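Local coordinates for protein leucine aminopeptidase A1, chloroplastic (Solanum lycopersicum, PDB 5D8N) that removes N-terminal amino acids, preferably leucine, from peptides as a magnesium-dependent M17 aminopeptidase that works as a homohexamer, and also acts as a protein-folding chaperone, at residues A[28-39]-A[185-195]; A[43-53]-A[103-113]. The protein carries 1 engineered substitution. All coordinates share one frame; numbering follows the deposited sequence.

Contact 1. Residues A[28-39]-A[185-195]; sequences PKISIGAKDTAV and LESLDILGLGT. With MG (magnesium ion), chain G.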
ATOM      1  N   PRO A  28      10.430  -5.374  47.138  1.00123.14           N
ATOM      2  CA  PRO A  28      11.151  -6.076  48.203  1.00105.02           C
ATOM      3  C   PRO A  28      11.887  -7.304  47.653  1.00 73.34           C
ATOM      4  O   PRO A  28      11.553  -7.830  46.588  1.00 67.06           O
ATOM      5  CB  PRO A  28      10.025  -6.490  49.153  1.00107.76           C
ATOM      6  CG  PRO A  28       8.867  -6.735  48.244  1.00107.98           C
ATOM      7  CD  PRO A  28       8.992  -5.717  47.138  1.00113.87           C
ATOM      8  N   LYS A  29      12.996  -7.656  48.284  1.00 56.62           N
ATOM      9  CA  LYS A  29      13.550  -8.985  48.090  1.00 57.67           C
ATOM     10  C   LYS A  29      12.642  -9.987  48.796  1.00 47.77           C
ATOM     11  O   LYS A  29      12.500  -9.947  50.011  1.00 50.53           O
ATOM     12  CB  LYS A  29      14.953  -9.074  48.694  1.00 72.53           C
ATOM     13  CG  LYS A  29      15.656 -10.391  48.400  1.00 84.63           C
ATOM     14  CD  LYS A  29      16.052 -10.485  46.931  1.00101.51           C
ATOM     15  CE  LYS A  29      16.878  -9.274  46.507  1.00 95.00           C
ATOM     16  NZ  LYS A  29      16.566  -8.802  45.133  1.00 79.64           N
ATOM     17  N   ILE A  30      12.119 -10.947  48.054  1.00 35.75           N
ATOM     18  CA  ILE A  30      11.312 -11.985  48.640  1.00 30.74           C
ATOM     19  C   ILE A  30      12.242 -12.906  49.409  1.00 31.31           C
ATOM     20  O   ILE A  30      13.334 -13.231  48.942  1.00 32.78           O
ATOM     21  CB  ILE A  30      10.544 -12.752  47.547  1.00 30.05           C
ATOM     22  CG1 ILE A  30       9.601 -11.786  46.822  1.00 32.45           C
ATOM     23  CG2 ILE A  30       9.739 -13.880  48.146  1.00 30.48           C
ATOM     24  CD1 ILE A  30       9.173 -12.270  45.447  1.00 33.51           C
ATOM     25  N   SER A  31      11.839 -13.262  50.625  0.50 28.39           N
ATOM     26  CA  SER A  31      12.573 -14.231  51.414  0.50 28.11           C
ATOM     27  C   SER A  31      12.078 -15.627  51.063  0.50 28.41           C
ATOM     28  O   SER A  31      10.919 -15.964  51.312  0.50 29.48           O
ATOM     29  CB  SER A  31      12.366 -13.942  52.910  0.50 29.77           C
ATOM     30  OG  SER A  31      13.051 -14.891  53.710  0.50 29.70           O
ATOM     31  N   ILE A  32      12.937 -16.428  50.442  1.00 28.61           N
ATOM     32  CA  ILE A  32      12.521 -17.751  49.952  1.00 29.08           C
ATOM     33  C   ILE A  32      13.274 -18.834  50.711  1.00 30.36           C
ATOM     34  O   ILE A  32      14.498 -18.801  50.831  1.00 34.30           O
ATOM     35  CB  ILE A  32      12.832 -17.921  48.451  1.00 26.06           C
ATOM     36  CG1 ILE A  32      12.189 -16.793  47.676  1.00 30.43           C
ATOM     37  CG2 ILE A  32      12.345 -19.277  47.968  1.00 24.89           C
ATOM     38  CD1 ILE A  32      12.410 -16.884  46.189  1.00 30.04           C
ATOM     39  N   GLY A  33      12.540 -19.825  51.186  1.00 33.39           N
ATOM     40  CA  GLY A  33      13.167 -20.932  51.884  1.00 32.40           C
ATOM     41  C   GLY A  33      12.391 -22.204  51.681  1.00 34.06           C
ATOM     42  O   GLY A  33      11.182 -22.180  51.393  1.00 34.91           O
ATOM     43  N   ALA A  34      13.115 -23.317  51.753  1.00 31.55           N
ATOM     44  CA  ALA A  34      12.495 -24.631  51.705  1.00 32.75           C
ATOM     45  C   ALA A  34      12.316 -25.136  53.137  1.00 38.67           C
ATOM     46  O   ALA A  34      13.216 -24.931  53.952  1.00 36.46           O
ATOM     47  CB  ALA A  34      13.369 -25.582  50.916  1.00 30.70           C
ATOM     48  N   LYS A  35      11.082 -25.510  53.483  1.00 43.30           N
ATOM     49  CA  LYS A  35      10.701 -25.880  54.857  1.00 43.23           C
ATOM     50  C   LYS A  35      10.186 -27.307  54.883  1.00 40.22           C
ATOM     51  O   LYS A  35       9.628 -27.780  53.893  1.00 38.36           O
ATOM     52  CB  LYS A  35       9.594 -24.989  55.440  1.00 42.68           C
ATOM     53  CG  LYS A  35       9.758 -23.494  55.265  1.00 43.34           C
ATOM     54  CD  LYS A  35      10.905 -22.958  56.099  1.00 51.40           C
ATOM     55  CE  LYS A  35      10.967 -21.441  56.025  1.00 58.39           C
ATOM     56  NZ  LYS A  35      12.229 -20.930  56.632  1.00 66.79           N
ATOM     57  N   ASP A  36      10.285 -27.941  56.049  1.00 45.47           N
ATOM     58  CA  ASP A  36       9.798 -29.316  56.234  1.00 54.97           C
ATOM     59  C   ASP A  36       8.406 -29.338  56.871  1.00 51.55           C
ATOM     60  O   ASP A  36       7.860 -30.403  57.141  1.00 49.71           O
ATOM     61  CB  ASP A  36      10.789 -30.188  57.033  1.00 60.98           C
ATOM     62  CG  ASP A  36      11.100 -29.639  58.420  1.00 65.38           C
ATOM     63  OD1 ASP A  36      10.371 -28.756  58.931  1.00 52.93           O
ATOM     64  OD2 ASP A  36      12.090 -30.124  59.018  1.00 76.68           O
ATOM     65  N   THR A  37       7.825 -28.154  57.056  1.00 48.64           N
ATOM     66  CA  THR A  37       6.472 -28.009  57.565  1.00 43.68           C
ATOM     67  C   THR A  37       5.484 -28.816  56.737  1.00 40.19           C
ATOM     68  O   THR A  37       5.456 -28.733  55.514  1.00 41.08           O
ATOM     69  CB  THR A  37       6.000 -26.546  57.498  1.00 47.38           C
ATOM     70  OG1 THR A  37       6.984 -25.681  58.065  1.00 45.52           O
ATOM     71  CG2 THR A  37       4.650 -26.364  58.201  1.00 49.00           C
ATOM     72  N   ALA A  38       4.668 -29.608  57.414  1.00 39.30           N
ATOM     73  CA  ALA A  38       3.587 -30.311  56.756  1.00 44.59           C
ATOM     74  C   ALA A  38       2.673 -29.285  56.083  1.00 40.44           C
ATOM     75  O   ALA A  38       2.292 -28.280  56.680  1.00 35.98           O
ATOM     76  CB  ALA A  38       2.814 -31.145  57.766  1.00 51.08           C
ATOM     77  N   VAL A  39       2.210 -29.632  54.893  1.00 37.78           N
ATOM     78  CA  VAL A  39       1.401 -28.702  54.135  1.00 38.72           C
ATOM     79  C   VAL A  39       0.097 -28.359  54.841  1.00 37.90           C
ATOM     80  O   VAL A  39      -0.247 -27.183  54.949  1.00 36.30           O
ATOM     81  CB  VAL A  39       1.105 -29.232  52.726  1.00 38.18           C
ATOM     82  CG1 VAL A  39       0.181 -28.271  52.005  1.00 36.91           C
ATOM     83  CG2 VAL A  39       2.400 -29.389  51.944  1.00 36.87           C
ATOM     84  N   LEU A 185       4.240  -9.031  48.272  1.00 34.10           N
ATOM     85  CA  LEU A 185       4.815 -10.358  48.541  1.00 33.82           C
ATOM     86  C   LEU A 185       6.171 -10.276  49.245  1.00 31.06           C
ATOM     87  O   LEU A 185       7.070  -9.584  48.792  1.00 33.50           O
ATOM     88  CB  LEU A 185       4.963 -11.151  47.250  1.00 32.14           C
ATOM     89  CG  LEU A 185       5.424 -12.581  47.458  1.00 34.48           C
ATOM     90  CD1 LEU A 185       4.460 -13.320  48.371  1.00 35.47           C
ATOM     91  CD2 LEU A 185       5.503 -13.279  46.116  1.00 37.79           C
ATOM     92  N   GLU A 186       6.279 -10.885  50.419  1.00 32.55           N
ATOM     93  CA  GLU A 186       7.482 -10.740  51.228  1.00 33.89           C
ATOM     94  C   GLU A 186       8.203 -12.064  51.398  1.00 30.43           C
ATOM     95  O   GLU A 186       9.411 -12.088  51.610  1.00 30.76           O
ATOM     96  CB  GLU A 186       7.128 -10.189  52.608  1.00 37.01           C
ATOM     97  CG  GLU A 186       6.788  -8.710  52.592  1.00 45.40           C
ATOM     98  CD  GLU A 186       6.317  -8.191  53.945  1.00 55.65           C
ATOM     99  OE1 GLU A 186       6.386  -8.917  54.967  1.00 50.08           O
ATOM    100  OE2 GLU A 186       5.862  -7.029  53.967  1.00 65.99           O
ATOM    101  N   SER A 187       7.461 -13.162  51.452  1.00 30.04           N
ATOM    102  CA  SER A 187       8.103 -14.449  51.670  1.00 28.10           C
ATOM    103  C   SER A 187       7.430 -15.574  50.899  1.00 24.79           C
ATOM    104  O   SER A 187       6.228 -15.573  50.686  1.00 26.46           O
ATOM    105  CB  SER A 187       8.192 -14.772  53.163  1.00 32.74           C
ATOM    106  OG  SER A 187       6.957 -15.187  53.718  1.00 36.28           O
ATOM    107  N   LEU A 188       8.222 -16.576  50.553  1.00 24.94           N
ATOM    108  CA  LEU A 188       7.744 -17.804  49.940  1.00 22.99           C
ATOM    109  C   LEU A 188       8.365 -18.964  50.692  1.00 25.36           C
ATOM    110  O   LEU A 188       9.596 -19.079  50.757  1.00 25.12           O
ATOM    111  CB  LEU A 188       8.174 -17.850  48.474  1.00 21.78           C
ATOM    112  CG  LEU A 188       8.112 -19.221  47.781  1.00 21.21           C
ATOM    113  CD1 LEU A 188       6.696 -19.716  47.586  1.00 19.52           C
ATOM    114  CD2 LEU A 188       8.810 -19.159  46.439  1.00 22.55           C
ATOM    115  N   ASP A 189       7.500 -19.859  51.165  1.00 26.77           N
ATOM    116  CA  ASP A 189       7.900 -21.144  51.732  1.00 28.08           C
ATOM    117  C   ASP A 189       7.596 -22.230  50.714  1.00 28.07           C
ATOM    118  O   ASP A 189       6.473 -22.373  50.255  1.00 30.66           O
ATOM    119  CB  ASP A 189       7.141 -21.418  53.043  1.00 29.08           C
ATOM    120  CG  ASP A 189       7.500 -20.431  54.145  1.00 33.11           C
ATOM    121  OD1 ASP A 189       8.651 -19.941  54.150  1.00 35.18           O
ATOM    122  OD2 ASP A 189       6.652 -20.142  55.018  1.00 35.35           O
ATOM    123  N   ILE A 190       8.627 -22.938  50.291  1.00 28.44           N
ATOM    124  CA  ILE A 190       8.454 -24.072  49.426  1.00 27.76           C
ATOM    125  C   ILE A 190       8.421 -25.335  50.277  1.00 30.57           C
ATOM    126  O   ILE A 190       9.359 -25.627  51.020  1.00 29.50           O
ATOM    127  CB  ILE A 190       9.588 -24.116  48.393  1.00 27.43           C
ATOM    128  CG1 ILE A 190       9.562 -22.829  47.554  1.00 29.53           C
ATOM    129  CG2 ILE A 190       9.431 -25.330  47.485  1.00 25.76           C
ATOM    130  CD1 ILE A 190      10.752 -22.694  46.630  1.00 31.40           C
ATOM    131  N   LEU A 191       7.363 -26.112  50.100  1.00 32.53           N
ATOM    132  CA  LEU A 191       7.060 -27.237  50.976  1.00 31.67           C
ATOM    133  C   LEU A 191       7.050 -28.557  50.214  1.00 31.66           C
ATOM    134  O   LEU A 191       6.792 -28.607  49.003  1.00 30.68           O
ATOM    135  CB  LEU A 191       5.691 -27.057  51.637  1.00 32.79           C
ATOM    136  CG  LEU A 191       5.396 -25.716  52.318  1.00 32.91           C
ATOM    137  CD1 LEU A 191       3.989 -25.729  52.917  1.00 35.10           C
ATOM    138  CD2 LEU A 191       6.441 -25.393  53.375  1.00 30.75           C
ATOM    139  N   GLY A 192       7.439 -29.607  50.931  1.00 32.41           N
ATOM    140  CA  GLY A 192       7.310 -30.978  50.443  1.00 31.76           C
ATOM    141  C   GLY A 192       8.454 -31.437  49.555  1.00 34.04           C
ATOM    142  O   GLY A 192       8.336 -32.488  48.927  1.00 33.59           O
ATOM    143  N   LEU A 193       9.415 -30.553  49.281  1.00 30.83           N
ATOM    144  CA  LEU A 193      10.383 -30.852  48.246  1.00 34.67           C
ATOM    145  C   LEU A 193      11.798 -30.997  48.821  1.00 34.93           C
ATOM    146  O   LEU A 193      12.757 -31.134  48.057  1.00 32.96           O
ATOM    147  CB  LEU A 193      10.356 -29.790  47.137  1.00 33.78           C
ATOM    148  CG  LEU A 193       9.074 -29.701  46.303  1.00 35.66           C
ATOM    149  CD1 LEU A 193       9.098 -28.512  45.343  1.00 31.21           C
ATOM    150  CD2 LEU A 193       8.833 -30.981  45.514  1.00 36.71           C
ATOM    151  N   GLY A 194      11.919 -30.981  50.144  1.00 34.85           N
ATOM    152  CA  GLY A 194      13.204 -31.179  50.806  1.00 34.56           C
ATOM    153  C   GLY A 194      13.645 -29.928  51.535  1.00 35.55           C
ATOM    154  O   GLY A 194      13.014 -28.880  51.407  1.00 32.38           O
ATOM    155  N   THR A 195      14.629 -30.085  52.416  1.00 36.99           N
ATOM    156  CA  THR A 195      15.241 -28.968  53.149  1.00 38.92           C
ATOM    157  C   THR A 195      16.745 -29.155  53.208  1.00 34.83           C
ATOM    158  O   THR A 195      17.269 -30.156  52.754  1.00 36.32           O
ATOM    159  CB  THR A 195      14.779 -28.876  54.621  1.00 39.72           C
ATOM    160  OG1 THR A 195      15.074 -30.111  55.284  1.00 45.08           O
ATOM    161  CG2 THR A 195      13.289 -28.598  54.702  1.00 40.16           C
TER
HETATM  162 MG    MG G 604      16.426 -17.397  50.827  1.00 47.63          MG
HETATM  163  O   HOH W   1      15.704 -15.608  49.797  1.00 30.34           O
HETATM  164  O   HOH W   2      10.599 -17.958  53.486  1.00 43.55           O
HETATM  165  O   HOH W   3      15.510 -16.629  52.571  1.00 42.52           O
HETATM  166  O   HOH W   4      10.353 -30.639  52.408  1.00 39.66           O
HETATM  167  O   HOH W   5       7.336 -29.417  53.983  1.00 42.78           O
HETATM  168  O   HOH W   6      18.266 -16.452  51.812  1.00 44.06           O
HETATM  169  O   HOH W   7      16.831 -19.630  51.987  1.00 40.74           O
HETATM  170  O   HOH W   8      17.368 -18.036  49.354  1.00 37.09           O
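Ile32 sets CG1 beside its backbone N (chi1 -55°), which leaves CG2 pointing the opposite way from that N and lays this methyl against Leu188 CD2 at 3.9 Å. Leu188 CG is trans to the backbone N (chi1 163°), and CD2 is the branch that meets it. The same Ile32 methyl also touches Ile190 CD1. On the face that carries Ser187 and Asp189, the Lys35 chain bends at chi2 and runs across the side chain of Asp189, with Lys35 CE 3.3 Å from Asp189 OD1. Lys35 NZ stays 4.5 Å from Asp189 OD1, too far for a salt bridge, so any attraction is probably weak. Asp189 OD2 is taken by Trp42 NE1.

Strands 31-35 and 187-191 pair in parallel. Ser31 N gives its hydrogen to Glu186 O, and Leu188 N to Ser31 O; Gly33 N to Leu188 O, Ile190 N to Gly33 O and Lys35 N to Ile190 O continue the ladder. Strand 31-35 is outermost, within this chain, in the six-stranded mixed sheet of the N-terminal domain, whose family is grouped with the macro domains. Helices 152-170 and 197-221 cover the face of Ile32. Ile32 O points out of the ladder and binds a magnesium ion at 2.4 Å, with five waters as its other ligands.

Beyond the strands, Leu191 packs CB on Val39 CG2 at 4.0 Å. Thr195 CG2 lies 3.4 Å from Asp36 N. One water donates to Lys35 O and Thr37 O and accepts from Gly192 N.

Contact 2. Residues A[43-53]-A[103-113]; sequences QGDLLAIGATE and GGRITLVGLGS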
ATOM      1  N   GLN A  43       0.719 -22.181  57.951  1.00 43.10           N
ATOM      2  CA  GLN A  43      -0.140 -21.033  58.201  1.00 50.41           C
ATOM      3  C   GLN A  43       0.438 -19.739  57.602  1.00 46.48           C
ATOM      4  O   GLN A  43       1.636 -19.454  57.660  1.00 43.34           O
ATOM      5  CB  GLN A  43      -0.447 -20.888  59.704  1.00 61.37           C
ATOM      6  CG  GLN A  43      -1.801 -21.446  60.174  1.00 78.93           C
ATOM      7  CD  GLN A  43      -3.032 -20.694  59.657  1.00 95.45           C
ATOM      8  OE1 GLN A  43      -2.971 -19.507  59.307  1.00 94.24           O
ATOM      9  NE2 GLN A  43      -4.177 -21.377  59.661  1.00 87.01           N
ATOM     10  N   GLY A  44      -0.416 -19.027  56.875  1.00 42.04           N
ATOM     11  CA  GLY A  44      -0.037 -17.779  56.218  1.00 38.59           C
ATOM     12  C   GLY A  44      -1.149 -17.363  55.273  1.00 36.36           C
ATOM     13  O   GLY A  44      -2.256 -17.891  55.360  1.00 36.80           O
ATOM     14  N   ASP A  45      -0.846 -16.475  54.331  1.00 33.06           N
ATOM     15  CA  ASP A  45      -1.895 -15.808  53.581  1.00 34.45           C
ATOM     16  C   ASP A  45      -2.445 -16.648  52.425  1.00 33.91           C
ATOM     17  O   ASP A  45      -3.604 -16.519  52.051  1.00 37.99           O
ATOM     18  CB  ASP A  45      -1.398 -14.476  53.043  1.00 32.29           C
ATOM     19  CG  ASP A  45      -0.928 -13.549  54.134  1.00 35.65           C
ATOM     20  OD1 ASP A  45      -1.458 -13.646  55.257  1.00 38.07           O
ATOM     21  OD2 ASP A  45      -0.005 -12.744  53.889  1.00 36.96           O
ATOM     22  N   LEU A  46      -1.593 -17.450  51.815  1.00 28.73           N
ATOM     23  CA  LEU A  46      -1.958 -18.165  50.617  1.00 27.61           C
ATOM     24  C   LEU A  46      -1.101 -19.400  50.444  1.00 26.50           C
ATOM     25  O   LEU A  46       0.125 -19.328  50.397  1.00 27.77           O
ATOM     26  CB  LEU A  46      -1.790 -17.265  49.397  1.00 31.58           C
ATOM     27  CG  LEU A  46      -1.960 -17.971  48.044  1.00 34.20           C
ATOM     28  CD1 LEU A  46      -3.413 -18.340  47.779  1.00 34.88           C
ATOM     29  CD2 LEU A  46      -1.442 -17.034  46.971  1.00 37.49           C
ATOM     30  N   LEU A  47      -1.778 -20.513  50.228  1.00 27.50           N
ATOM     31  CA  LEU A  47      -1.144 -21.771  49.883  1.00 27.40           C
ATOM     32  C   LEU A  47      -1.544 -22.103  48.449  1.00 27.65           C
ATOM     33  O   LEU A  47      -2.725 -22.311  48.144  1.00 28.49           O
ATOM     34  CB  LEU A  47      -1.658 -22.867  50.827  1.00 28.03           C
ATOM     35  CG  LEU A  47      -1.236 -24.299  50.482  1.00 29.71           C
ATOM     36  CD1 LEU A  47       0.279 -24.472  50.523  1.00 32.04           C
ATOM     37  CD2 LEU A  47      -1.894 -25.275  51.442  1.00 32.69           C
ATOM     38  N   ALA A  48      -0.539 -22.265  47.603  1.00 25.88           N
ATOM     39  CA  ALA A  48      -0.757 -22.682  46.226  1.00 27.72           C
ATOM     40  C   ALA A  48      -0.280 -24.109  46.037  1.00 26.65           C
ATOM     41  O   ALA A  48       0.863 -24.439  46.370  1.00 27.01           O
ATOM     42  CB  ALA A  48       0.014 -21.766  45.274  1.00 27.64           C
ATOM     43  N   ILE A  49      -1.141 -24.927  45.452  1.00 26.36           N
ATOM     44  CA  ILE A  49      -0.838 -26.331  45.232  1.00 27.95           C
ATOM     45  C   ILE A  49      -0.932 -26.707  43.760  1.00 28.75           C
ATOM     46  O   ILE A  49      -1.952 -26.482  43.099  1.00 26.36           O
ATOM     47  CB  ILE A  49      -1.838 -27.210  45.990  1.00 32.72           C
ATOM     48  CG1 ILE A  49      -1.670 -26.950  47.484  1.00 35.75           C
ATOM     49  CG2 ILE A  49      -1.586 -28.685  45.673  1.00 31.93           C
ATOM     50  CD1 ILE A  49      -2.909 -27.320  48.272  1.00 43.90           C
ATOM     51  N   GLY A  50       0.154 -27.269  43.251  1.00 28.59           N
ATOM     52  CA  GLY A  50       0.244 -27.648  41.843  1.00 28.89           C
ATOM     53  C   GLY A  50      -0.267 -29.058  41.692  1.00 28.88           C
ATOM     54  O   GLY A  50       0.261 -29.953  42.354  1.00 29.54           O
ATOM     55  N   ALA A  51      -1.330 -29.238  40.902  1.00 28.13           N
ATOM     56  CA  ALA A  51      -1.950 -30.537  40.731  1.00 30.16           C
ATOM     57  C   ALA A  51      -2.054 -30.872  39.259  1.00 31.51           C
ATOM     58  O   ALA A  51      -2.649 -30.111  38.493  1.00 29.88           O
ATOM     59  CB  ALA A  51      -3.333 -30.575  41.383  1.00 34.69           C
ATOM     60  N   THR A  52      -1.656 -32.102  38.932  1.00 30.86           N
ATOM     61  CA  THR A  52      -1.832 -32.650  37.597  1.00 31.87           C
ATOM     62  C   THR A  52      -3.281 -33.090  37.476  1.00 32.82           C
ATOM     63  O   THR A  52      -3.966 -33.248  38.489  1.00 35.76           O
ATOM     64  CB  THR A  52      -0.921 -33.891  37.361  1.00 34.50           C
ATOM     65  OG1 THR A  52      -1.297 -34.945  38.257  1.00 31.23           O
ATOM     66  CG2 THR A  52       0.567 -33.576  37.587  1.00 33.90           C
ATOM     67  N   GLU A  53      -3.676 -33.483  36.267  1.00 34.84           N
ATOM     68  CA  GLU A  53      -4.992 -34.077  36.022  1.00 36.01           C
ATOM     69  C   GLU A  53      -5.175 -35.355  36.810  1.00 37.13           C
ATOM     70  O   GLU A  53      -6.202 -35.530  37.457  1.00 34.29           O
ATOM     71  CB  GLU A  53      -5.245 -34.330  34.536  1.00 39.45           C
ATOM     72  CG  GLU A  53      -5.164 -33.050  33.730  1.00 43.93           C
ATOM     73  CD  GLU A  53      -5.594 -33.204  32.287  1.00 51.05           C
ATOM     74  OE1 GLU A  53      -4.993 -32.549  31.413  1.00 54.52           O
ATOM     75  OE2 GLU A  53      -6.653 -33.814  32.062  1.00 58.24           O
ATOM     76  N   GLY A 103      -9.268 -18.297  58.206  1.00 37.52           N
ATOM     77  CA  GLY A 103      -7.903 -18.662  58.547  1.00 46.73           C
ATOM     78  C   GLY A 103      -6.937 -18.775  57.380  1.00 49.97           C
ATOM     79  O   GLY A 103      -5.738 -18.957  57.586  1.00 60.06           O
ATOM     80  N   GLY A 104      -7.422 -18.678  56.148  1.00 42.67           N
ATOM     81  CA  GLY A 104      -6.494 -18.725  55.032  1.00 41.29           C
ATOM     82  C   GLY A 104      -7.084 -18.754  53.636  1.00 40.99           C
ATOM     83  O   GLY A 104      -8.270 -18.477  53.423  1.00 34.06           O
ATOM     84  N   ARG A 105      -6.213 -19.052  52.672  1.00 35.52           N
ATOM     85  CA  ARG A 105      -6.600 -19.066  51.272  1.00 33.40           C
ATOM     86  C   ARG A 105      -5.830 -20.178  50.575  1.00 27.21           C
ATOM     87  O   ARG A 105      -4.615 -20.277  50.721  1.00 25.98           O
ATOM     88  CB  ARG A 105      -6.295 -17.695  50.673  1.00 35.44           C
ATOM     89  CG  ARG A 105      -6.841 -17.485  49.285  1.00 37.24           C
ATOM     90  CD  ARG A 105      -6.383 -16.152  48.725  1.00 36.77           C
ATOM     91  NE  ARG A 105      -7.169 -15.029  49.231  1.00 33.07           N
ATOM     92  CZ  ARG A 105      -8.243 -14.525  48.634  1.00 28.64           C
ATOM     93  NH1 ARG A 105      -8.739 -15.081  47.542  1.00 29.48           N
ATOM     94  NH2 ARG A 105      -8.780 -13.402  49.082  1.00 28.05           N
ATOM     95  N   ILE A 106      -6.527 -20.946  49.752  1.00 26.26           N
ATOM     96  CA  ILE A 106      -5.889 -21.952  48.936  1.00 28.79           C
ATOM     97  C   ILE A 106      -6.128 -21.678  47.459  1.00 28.46           C
ATOM     98  O   ILE A 106      -7.230 -21.316  47.060  1.00 30.23           O
ATOM     99  CB  ILE A 106      -6.397 -23.358  49.286  1.00 32.77           C
ATOM    100  CG1 ILE A 106      -5.794 -23.749  50.631  1.00 39.95           C
ATOM    101  CG2 ILE A 106      -5.932 -24.378  48.252  1.00 33.30           C
ATOM    102  CD1 ILE A 106      -6.291 -25.062  51.212  1.00 47.34           C
ATOM    103  N   THR A 107      -5.095 -21.844  46.638  0.56 26.18           N
ATOM    104  CA  THR A 107      -5.305 -21.936  45.196  0.56 27.17           C
ATOM    105  C   THR A 107      -4.737 -23.236  44.640  0.56 27.19           C
ATOM    106  O   THR A 107      -3.585 -23.586  44.908  0.56 26.37           O
ATOM    107  CB  THR A 107      -4.741 -20.725  44.423  0.56 27.70           C
ATOM    108  OG1 THR A 107      -5.089 -20.820  43.031  0.56 26.37           O
ATOM    109  CG2 THR A 107      -3.233 -20.621  44.586  0.56 28.77           C
ATOM    110  N   LEU A 108      -5.576 -23.965  43.905  1.00 26.57           N
ATOM    111  CA  LEU A 108      -5.123 -25.131  43.153  1.00 25.76           C
ATOM    112  C   LEU A 108      -4.782 -24.696  41.744  1.00 23.26           C
ATOM    113  O   LEU A 108      -5.524 -23.947  41.126  1.00 24.65           O
ATOM    114  CB  LEU A 108      -6.228 -26.180  43.079  1.00 30.79           C
ATOM    115  CG  LEU A 108      -6.854 -26.597  44.418  1.00 33.57           C
ATOM    116  CD1 LEU A 108      -7.843 -27.708  44.121  1.00 33.03           C
ATOM    117  CD2 LEU A 108      -5.791 -27.073  45.399  1.00 33.62           C
ATOM    118  N   VAL A 109      -3.634 -25.135  41.250  1.00 22.89           N
ATOM    119  CA  VAL A 109      -3.142 -24.740  39.938  1.00 23.78           C
ATOM    120  C   VAL A 109      -2.935 -25.977  39.094  1.00 25.86           C
ATOM    121  O   VAL A 109      -2.220 -26.900  39.501  1.00 25.46           O
ATOM    122  CB  VAL A 109      -1.788 -24.019  40.065  1.00 24.60           C
ATOM    123  CG1 VAL A 109      -1.261 -23.648  38.694  1.00 23.89           C
ATOM    124  CG2 VAL A 109      -1.945 -22.771  40.923  1.00 26.53           C
ATOM    125  N   GLY A 110      -3.544 -25.989  37.913  1.00 26.46           N
ATOM    126  CA  GLY A 110      -3.507 -27.163  37.050  1.00 28.87           C
ATOM    127  C   GLY A 110      -2.166 -27.299  36.375  1.00 29.87           C
ATOM    128  O   GLY A 110      -1.653 -26.334  35.841  1.00 27.62           O
ATOM    129  N   LEU A 111      -1.569 -28.487  36.443  1.00 33.94           N
ATOM    130  CA  LEU A 111      -0.313 -28.749  35.743  1.00 34.25           C
ATOM    131  C   LEU A 111      -0.498 -29.535  34.436  1.00 38.12           C
ATOM    132  O   LEU A 111       0.476 -29.850  33.752  1.00 40.03           O
ATOM    133  CB  LEU A 111       0.628 -29.498  36.675  1.00 34.08           C
ATOM    134  CG  LEU A 111       0.982 -28.755  37.965  1.00 33.75           C
ATOM    135  CD1 LEU A 111       1.834 -29.606  38.899  1.00 32.91           C
ATOM    136  CD2 LEU A 111       1.703 -27.456  37.644  1.00 34.13           C
ATOM    137  N   GLY A 112      -1.725 -29.978  34.172  1.00 40.16           N
ATOM    138  CA  GLY A 112      -2.023 -30.787  33.004  1.00 39.65           C
ATOM    139  C   GLY A 112      -1.560 -32.222  33.168  1.00 42.08           C
ATOM    140  O   GLY A 112      -1.473 -32.729  34.284  1.00 38.16           O
ATOM    141  N   SER A 113      -1.241 -32.872  32.053  1.00 44.27           N
ATOM    142  CA  SER A 113      -0.593 -34.180  32.087  1.00 54.05           C
ATOM    143  C   SER A 113       0.668 -34.143  31.218  1.00 62.70           C
ATOM    144  O   SER A 113       0.725 -33.498  30.165  1.00 59.64           O
ATOM    145  CB  SER A 113      -1.584 -35.245  31.612  1.00 57.85           C
ATOM    146  OG  SER A 113      -1.920 -35.063  30.244  1.00 55.50           O
TER
HETATM  147  O   HOH W   9      -5.675 -14.081  51.784  1.00 45.19           O
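Arg105 lies beside Leu46 where strands 46-52 and 104-112 begin to pair. Arg105 CB sits 3.2 Å from Asp45 O. CG and CD both rest on Leu46 CD1, Arg105 CD at 3.8 Å. The chain bends at chi3 (-80°), and Arg105 NE then donates to a water 3.1 Å away, in plane at the guanidinium edge. That water donates back to Asp45 O. At the tip, NH1 hydrogen-bonds to Asn98 OD1, and NH2 makes salt bridges to Glu86 and Glu87 of a neighbouring subunit.

The two strands run parallel in the sheet of the N-terminal domain, with strand 139-144 on the far side of 46-52. Their hydrogen bonds alternate from Leu47 N to Arg105 O through to Leu111 N on Ala51 O. Thr107 CG2 lies 3.5 Å from Ala48 CB. On the other face, Ile49 and Leu108 lie side by side, Ile49 CB to Leu108 CD2 4.0 Å, and both touch helix 67-75. Leu111 CD1 reaches Gly50 C at 3.5 Å. Beyond it, Glu53 N makes a hydrogen bond to Gly112 O.

In the middle the strands are joined by backbone hydrogen bonds and apolar side-chain contacts, with Thr107 OG1 hydrogen-bonded outside the pair to Val97 O. The acidic residues of the other subunit probably favour a charged Arg105.

From the N terminus, the chain first forms strand 31-35, then passes through Val39 to strand 46-52. Contact 2 closes first, when strand 104-112 returns beside 46-52 after helices 67-75 and 79-86 and strand 96-101. The chain then adds helix 119-134, strand 139-144 and helix 152-170. Strand 187-191 finally pairs with 31-35 and closes contact 1. The smaller loop therefore lies wholly within the larger one, and the two do not cross. Both contacts belong to one sheet, with strand 139-144 between 187-191 and 46-52. Their centres are about 14 Å apart. They also touch directly, Val39 CG1 to Leu47 CD2 at 3.7 Å.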